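Local coordinates for coat protein (Leviviridae sp., PDB 6YFR) that forms the shell of an RNA bacteriophage's virus-like particle, pairing into two-fold dimers whose helices pack across the partner's beta-sheet, at the interface of chains A and B. Residues are numbered along the deposited sequence; one frame, centred on the assembly and turned at random. Chains: chain A/B, coat protein.

Contact 1: the interface of chains A and B. Residues chain A 37, 52, 77, 98; chain B 101, 104-105, 112.
The thioether sulfur SD of B:Met101 touches two side chains of chain A. A:Phe77 CB lies 3.9 Å from this SD, and the CG2 branch of A:Ile52 is about as near. B:Met101, A:Ile52 and A:Phe77 meet through carbon and sulfur. This is part of the two-fold dimer interface of a levivirus-type coat protein. Helix 90-107 and the short helix 109-114 of chain B lie over the sheet of chain A, where strands 47-59 and 70-82 supply A:Ile52 and A:Phe77.

The B:Met101 chain bends at chi2 (67°) and again at chi3 (-111°). The bends turn its terminal methyl towards both chain A residues. CE of B:Met101 is 3.5 Å from CB of A:Ile52. The same CE also meets A:Phe77 CB at 3.7 Å. The methionine and the phenylalanine side chains cross at about a right angle.

B:Leu105, one helical turn on from B:Met101, packs against one face of the A:Phe77 ring. Its CD2 methyl sits over the centre of that face, 3.4 Å from the ring centroid, in a CH-pi contact. The ring atoms are all at similar distances from this methyl, so it is well centred. A:Leu98, from the helix of chain A, comes up beside the same leucine: its CD1 is 4.3 Å from B:Leu105 CD2.

B:Ile112 uses both of its branches. Its CG1 points away from the carbonyl carbon (chi1 -70°) and carries CD1 to A:Ile52, whose CG1 is 3.9 Å from it. The other branch turns to the phenyl rim. B:Phe104 reaches A:Ile52 CG2 with its CB, 4.2 Å away, while its ring lies against the CG1 methyl of A:Val35. At the rim of A:Phe77, the ring atom CE2 meets CG2 of B:Ile112 at 4.0 Å.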
loop_
_atom_site.group_PDB
_atom_site.type_symbol
_atom_site.label_atom_id
_atom_site.label_comp_id
_atom_site.label_asym_id
_atom_site.label_seq_id
_atom_site.Cartn_x
_atom_site.Cartn_y
_atom_site.Cartn_z
ATOM N N GLN A 37 26.879 -56.941 -38.252
ATOM C CA GLN A 37 28.082 -56.180 -38.560
ATOM C C GLN A 37 27.697 -54.745 -38.889
ATOM O O GLN A 37 26.787 -54.506 -39.689
ATOM C CB GLN A 37 28.862 -56.788 -39.728
ATOM C CG GLN A 37 30.104 -55.981 -40.081
ATOM C CD GLN A 37 30.802 -56.463 -41.338
ATOM O OE1 GLN A 37 30.417 -57.471 -41.937
ATOM N NE2 GLN A 37 31.839 -55.738 -41.749
ATOM N N ILE A 52 31.145 -55.932 -34.690
ATOM C CA ILE A 52 30.437 -57.203 -34.803
ATOM C C ILE A 52 29.731 -57.457 -33.478
ATOM O O ILE A 52 30.327 -57.287 -32.409
ATOM C CB ILE A 52 31.379 -58.374 -35.146
ATOM C CG1 ILE A 52 32.179 -58.091 -36.417
ATOM C CG2 ILE A 52 30.586 -59.665 -35.311
ATOM C CD1 ILE A 52 31.419 -58.372 -37.687
ATOM N N PHE A 77 32.288 -56.598 -30.419
ATOM C CA PHE A 77 33.624 -56.317 -30.923
ATOM C C PHE A 77 33.580 -55.013 -31.702
ATOM O O PHE A 77 32.658 -54.787 -32.492
ATOM C CB PHE A 77 34.128 -57.456 -31.822
ATOM C CG PHE A 77 35.296 -57.084 -32.706
ATOM C CD1 PHE A 77 36.593 -57.362 -32.312
ATOM C CD2 PHE A 77 35.093 -56.488 -33.946
ATOM C CE1 PHE A 77 37.669 -57.036 -33.127
ATOM C CE2 PHE A 77 36.163 -56.154 -34.760
ATOM C CZ PHE A 77 37.453 -56.428 -34.351
ATOM N N LEU A 98 44.225 -56.023 -34.648
ATOM C CA LEU A 98 43.222 -57.073 -34.818
ATOM C C LEU A 98 43.811 -58.450 -34.526
ATOM O O LEU A 98 43.166 -59.294 -33.883
ATOM C CB LEU A 98 42.649 -57.018 -36.233
ATOM C CG LEU A 98 41.678 -58.128 -36.634
ATOM C CD1 LEU A 98 40.519 -58.183 -35.661
ATOM C CD2 LEU A 98 41.179 -57.908 -38.059
ATOM N N MET B 101 31.806 -65.442 -32.687
ATOM C CA MET B 101 32.553 -64.188 -32.761
ATOM C C MET B 101 33.886 -64.387 -33.472
ATOM O O MET B 101 34.244 -63.626 -34.381
ATOM C CB MET B 101 32.772 -63.639 -31.350
ATOM C CG MET B 101 33.499 -62.313 -31.296
ATOM S SD MET B 101 32.513 -60.989 -32.016
ATOM C CE MET B 101 33.471 -60.677 -33.473
ATOM N N PHE B 104 33.424 -65.074 -37.151
ATOM C CA PHE B 104 33.078 -63.885 -37.921
ATOM C C PHE B 104 34.269 -62.953 -38.079
ATOM O O PHE B 104 34.400 -62.294 -39.117
ATOM C CB PHE B 104 31.905 -63.156 -37.269
ATOM C CG PHE B 104 30.590 -63.459 -37.914
ATOM C CD1 PHE B 104 30.054 -62.604 -38.859
ATOM C CD2 PHE B 104 29.900 -64.619 -37.598
ATOM C CE1 PHE B 104 28.843 -62.889 -39.466
ATOM C CE2 PHE B 104 28.689 -64.909 -38.203
ATOM C CZ PHE B 104 28.161 -64.045 -39.138
ATOM N N LEU B 105 35.132 -62.871 -37.064
ATOM C CA LEU B 105 36.369 -62.110 -37.219
ATOM C C LEU B 105 37.220 -62.683 -38.344
ATOM O O LEU B 105 37.911 -61.940 -39.052
ATOM C CB LEU B 105 37.157 -62.099 -35.908
ATOM C CG LEU B 105 36.651 -61.240 -34.754
ATOM C CD1 LEU B 105 37.560 -61.382 -33.542
ATOM C CD2 LEU B 105 36.544 -59.780 -35.168
ATOM N N ILE B 112 36.072 -55.773 -42.183
ATOM C CA ILE B 112 36.345 -55.085 -40.923
ATOM C C ILE B 112 37.523 -54.135 -41.078
ATOM O O ILE B 112 37.498 -52.998 -40.583
ATOM C CB ILE B 112 36.589 -56.113 -39.800
ATOM C CG1 ILE B 112 35.286 -56.830 -39.450
ATOM C CG2 ILE B 112 37.178 -55.444 -38.574
ATOM C CD1 ILE B 112 35.469 -57.955 -38.466
#

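Contact 2: the interface of chains A and B. Residues chain A 1-3, 35; chain B 96, 99-100, 103.
A:Ser2 and B:Asp96 bury the most surface here, followed by B:Thr100. In this dimer of the levivirus coat protein family, the N-terminal arm of chain A runs along helix 90-107 of chain B.

A:Ser2 lies along the helix in extended form, with its CA over the CB of B:Asp99. Its hydroxyl OG is turned away from its own backbone N (chi1 180°) and approaches B:Ser103. The two hydroxyls, A:Ser2 OG and B:Ser103 OG, are 3.0 Å apart in a weak hydrogen bond with no settled direction. B:Ser103 OG also donates to the main-chain O of B:Asp99, one turn back, at 2.9 Å.

B:Asp96 receives the start of the arm. Its carboxylate oxygen OD1 accepts from the terminal amine N of A:Ala1 at 2.8 Å. The amine comes from the anti side of the carboxylate, 17° out of its plane. The same amine donates to OD2 of B:Asp99, on the anti lone pair. Two carboxylates therefore grip one terminal amine, and their charge would probably favour its protonated form. The CB of B:Asp96 also meets CD2 of A:Leu3 at 3.8 Å, the two side chains crossing at about a right angle.

B:Thr100 joins the backbone of the arm to the helix. Its hydroxyl OG1 accepts from the main-chain N of A:Leu3 at 2.9 Å, in a nearly straight bond (163° at H). OG1 in turn donates to the main-chain O of B:Asp96, approaching from above the carbonyl plane. The methyl CG2 of B:Thr100 points to the sheet of chain A and touches CG2 of A:Val35 at 4.0 Å.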
loop_
_atom_site.group_PDB
_atom_site.type_symbol
_atom_site.label_atom_id
_atom_site.label_comp_id
_atom_site.label_asym_id
_atom_site.label_seq_id
_atom_site.Cartn_x
_atom_site.Cartn_y
_atom_site.Cartn_z
ATOM N N ALA A 1 31.266 -74.097 -30.283
ATOM C CA ALA A 1 30.865 -74.397 -31.653
ATOM C C ALA A 1 30.330 -73.162 -32.352
ATOM O O ALA A 1 29.365 -72.553 -31.891
ATOM C CB ALA A 1 29.819 -75.488 -31.675
ATOM N N SER A 2 30.957 -72.799 -33.468
ATOM C CA SER A 2 30.450 -71.702 -34.279
ATOM C C SER A 2 29.012 -71.988 -34.689
ATOM O O SER A 2 28.694 -73.087 -35.153
ATOM C CB SER A 2 31.331 -71.509 -35.513
ATOM O OG SER A 2 30.855 -70.446 -36.321
ATOM N N LEU A 3 28.142 -71.004 -34.499
ATOM C CA LEU A 3 26.733 -71.199 -34.815
ATOM C C LEU A 3 26.507 -71.093 -36.323
ATOM O O LEU A 3 27.168 -70.298 -36.997
ATOM C CB LEU A 3 25.873 -70.166 -34.088
ATOM C CG LEU A 3 25.802 -70.290 -32.566
ATOM C CD1 LEU A 3 25.027 -69.128 -31.963
ATOM C CD2 LEU A 3 25.163 -71.609 -32.183
ATOM N N VAL A 35 23.578 -62.080 -35.658
ATOM C CA VAL A 35 24.912 -61.497 -35.756
ATOM C C VAL A 35 24.808 -60.258 -36.636
ATOM O O VAL A 35 24.300 -60.331 -37.759
ATOM C CB VAL A 35 25.936 -62.490 -36.334
ATOM C CG1 VAL A 35 27.335 -61.898 -36.264
ATOM C CG2 VAL A 35 25.876 -63.817 -35.596
ATOM N N ASP B 96 29.448 -71.217 -27.655
ATOM C CA ASP B 96 29.057 -71.117 -29.058
ATOM C C ASP B 96 29.090 -69.671 -29.538
ATOM O O ASP B 96 29.494 -69.395 -30.672
ATOM C CB ASP B 96 27.666 -71.720 -29.263
ATOM C CG ASP B 96 27.644 -73.222 -29.053
ATOM O OD1 ASP B 96 28.727 -73.844 -29.120
ATOM O OD2 ASP B 96 26.545 -73.779 -28.824
ATOM N N ASP B 99 32.674 -68.630 -30.080
ATOM C CA ASP B 99 33.187 -69.249 -31.297
ATOM C C ASP B 99 32.614 -68.577 -32.537
ATOM O O ASP B 99 33.318 -68.413 -33.540
ATOM C CB ASP B 99 32.881 -70.745 -31.294
ATOM C CG ASP B 99 33.687 -71.497 -30.257
ATOM O OD1 ASP B 99 34.800 -71.033 -29.925
ATOM O OD2 ASP B 99 33.212 -72.547 -29.772
ATOM N N THR B 100 31.340 -68.175 -32.488
ATOM C CA THR B 100 30.753 -67.439 -33.600
ATOM C C THR B 100 31.452 -66.100 -33.791
ATOM O O THR B 100 31.682 -65.662 -34.926
ATOM C CB THR B 100 29.259 -67.230 -33.360
ATOM O OG1 THR B 100 28.641 -68.490 -33.065
ATOM C CG2 THR B 100 28.604 -66.625 -34.590
ATOM N N SER B 103 34.768 -66.862 -35.464
ATOM C CA SER B 103 34.508 -67.242 -36.848
ATOM C C SER B 103 34.184 -66.025 -37.698
ATOM O O SER B 103 34.616 -65.937 -38.849
ATOM C CB SER B 103 33.360 -68.250 -36.915
ATOM O OG SER B 103 33.683 -69.425 -36.194
#

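The centres of contact 1 and contact 2 are about 11 Å apart. Both use helix 90-107 of chain B and strand 34-41 of chain A. Contact 1 sets one helix face, together with helix 109-114, against apolar side chains of the partner sheet. Contact 2 uses a neighbouring face, shifted towards the helix start, for the N-terminal arm. Their residues interleave between 99 and 105. The helix is thus held by the partner's sheet, a residue of its helix and its N-terminal arm. The two-fold repeats both contacts with the chains exchanged. This interlocking suggests that the dimer is a stable building unit of the 60-copy particle.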